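Local coordinates for protein argonaute 5 (Arabidopsis thaliana, PDB 4G0O) that probably binds the 5' end of small RNAs through its MID domain, whose nucleotide specificity loop sorts them by their first base for gene silencing, at residues S18-I23 and V81-D85. Numbering follows the deposited sequence.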
loop_
_atom_site.group_PDB
_atom_site.type_symbol
_atom_site.label_atom_id
_atom_site.label_comp_id
_atom_site.label_asym_id
_atom_site.label_seq_id
_atom_site.Cartn_x
_atom_site.Cartn_y
_atom_site.Cartn_z
ATOM N N SER A 18 5.006 7.707 1.750
ATOM C CA SER A 18 5.755 7.422 2.956
ATOM C C SER A 18 5.759 8.600 3.917
ATOM O O SER A 18 6.160 9.709 3.561
ATOM C CB SER A 18 7.191 7.038 2.608
ATOM O OG SER A 18 7.969 7.006 3.783
ATOM N N PHE A 19 5.317 8.344 5.141
ATOM C CA PHE A 19 5.422 9.322 6.207
ATOM C C PHE A 19 6.562 8.963 7.162
ATOM O O PHE A 19 6.654 9.488 8.268
ATOM C CB PHE A 19 4.103 9.430 6.966
ATOM C CG PHE A 19 2.922 9.752 6.082
ATOM C CD1 PHE A 19 1.959 8.789 5.802
ATOM C CD2 PHE A 19 2.794 11.006 5.509
ATOM C CE1 PHE A 19 0.878 9.087 4.992
ATOM C CE2 PHE A 19 1.723 11.305 4.687
ATOM C CZ PHE A 19 0.758 10.344 4.430
ATOM N N SER A 20 7.426 8.053 6.742
ATOM C CA SER A 20 8.549 7.657 7.584
ATOM C C SER A 20 9.774 8.487 7.266
ATOM O O SER A 20 10.091 8.732 6.105
ATOM C CB SER A 20 8.896 6.190 7.398
ATOM O OG SER A 20 10.122 5.898 8.056
ATOM N N THR A 21 10.469 8.905 8.312
ATOM C CA THR A 21 11.673 9.700 8.161
ATOM C C THR A 21 12.922 8.814 8.240
ATOM O O THR A 21 13.993 9.121 7.678
ATOM C CB THR A 21 11.726 10.747 9.268
ATOM O OG1 THR A 21 10.617 11.649 9.121
ATOM C CG2 THR A 21 13.019 11.513 9.205
ATOM N N ARG A 22 12.764 7.697 8.928
ATOM C CA ARG A 22 13.897 6.886 9.322
ATOM C C ARG A 22 14.489 6.084 8.170
ATOM O O ARG A 22 15.701 5.891 8.096
ATOM C CB ARG A 22 13.474 5.941 10.435
ATOM C CG ARG A 22 14.433 5.934 11.581
ATOM C CD ARG A 22 14.161 7.086 12.533
ATOM N NE ARG A 22 13.301 6.654 13.633
ATOM C CZ ARG A 22 13.709 5.889 14.645
ATOM N NH1 ARG A 22 14.972 5.467 14.703
ATOM N NH2 ARG A 22 12.853 5.543 15.599
ATOM N N ILE A 23 13.636 5.620 7.268
ATOM C CA ILE A 23 14.054 4.615 6.296
ATOM C C ILE A 23 14.892 5.148 5.165
ATOM O O ILE A 23 14.817 6.325 4.815
ATOM C CB ILE A 23 12.857 3.838 5.717
ATOM C CG1 ILE A 23 11.883 4.797 5.026
ATOM C CG2 ILE A 23 12.160 3.083 6.824
ATOM C CD1 ILE A 23 10.574 4.128 4.606
ATOM N N VAL A 81 0.503 2.823 1.870
ATOM C CA VAL A 81 0.952 3.847 2.796
ATOM C C VAL A 81 2.047 3.351 3.724
ATOM O O VAL A 81 1.857 2.365 4.442
ATOM C CB VAL A 81 -0.199 4.385 3.638
ATOM C CG1 VAL A 81 0.347 5.200 4.818
ATOM C CG2 VAL A 81 -1.108 5.220 2.776
ATOM N N ILE A 82 3.192 4.026 3.722
ATOM C CA ILE A 82 4.180 3.750 4.763
ATOM C C ILE A 82 3.973 4.701 5.951
ATOM O O ILE A 82 4.161 5.913 5.840
ATOM C CB ILE A 82 5.635 3.800 4.235
ATOM C CG1 ILE A 82 5.856 2.744 3.145
ATOM C CG2 ILE A 82 6.627 3.536 5.358
ATOM C CD1 ILE A 82 7.191 2.921 2.414
ATOM N N LEU A 83 3.602 4.122 7.085
ATOM C CA LEU A 83 3.225 4.863 8.293
ATOM C C LEU A 83 4.377 5.630 8.923
ATOM O O LEU A 83 5.540 5.270 8.762
ATOM C CB LEU A 83 2.664 3.893 9.350
ATOM C CG LEU A 83 1.385 3.148 8.978
ATOM C CD1 LEU A 83 1.154 1.963 9.923
ATOM C CD2 LEU A 83 0.210 4.135 8.986
ATOM N N PRO A 84 4.052 6.686 9.677
ATOM C CA PRO A 84 5.083 7.426 10.410
ATOM C C PRO A 84 5.898 6.499 11.308
ATOM O O PRO A 84 5.458 5.379 11.595
ATOM C CB PRO A 84 4.260 8.394 11.261
ATOM C CG PRO A 84 3.060 8.637 10.452
ATOM C CD PRO A 84 2.724 7.306 9.827
ATOM N N ASP A 85 7.072 6.946 11.732
ATOM C CA ASP A 85 7.900 6.115 12.597
ATOM C C ASP A 85 7.273 5.948 13.975
ATOM O O ASP A 85 7.390 4.893 14.583
ATOM C CB ASP A 85 9.316 6.685 12.710
ATOM C CG ASP A 85 10.011 6.774 11.361
ATOM O OD1 ASP A 85 10.566 7.851 11.051
ATOM O OD2 ASP A 85 9.987 5.775 10.601
HETATM O O HOH W 1 7.822 9.513 10.975
HETATM O O HOH W 2 10.044 10.891 11.773
HETATM O O HOH W 3 11.614 9.284 13.369
#
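Strands 7-18 and 78-82 run parallel, and this contact lies where their C-terminal ends pass into loops. Ser18 pairs with Ile82 (CA to CA 4.4 Å), and Phe19 N donates an almost linear 2.8 Å hydrogen bond to Ile82 O. Beyond it the two segments stay close: Pro84 CA makes a CA-H...O contact with Phe19 O at 3.4 Å, and water 1 links Phe19 O to Asp85 N. Ser18 OG accepts from Ser20 N (3.2 Å), an ST turn that bends the chain as it leaves the strand. Phe19 sets its CB 3.7 Å from Pro84 CG and its ring edge against Val81 CG1, while helices 62-72 and 90-101 supply further side chains around it. Ile23 CD1 meets Ile82 CG2 at 4.1 Å. Asp85 fastens the outer loop: OD2 accepts from Ser20 OG (2.6 Å), and OD1 from Thr21 N (2.9 Å) and, weakly, Arg22 N (3.1 Å). Arg22 NE adds only a long salt bridge to OD1 (3.9 Å); water 3, weakly bonded to NE, also donates to OD1. One carboxylate thus gathers the Ser20 hydroxyl and two successive backbone NH groups, tying together two loops at the C-terminal ends of strands in the MID domain's Rossmann-like parallel sheet.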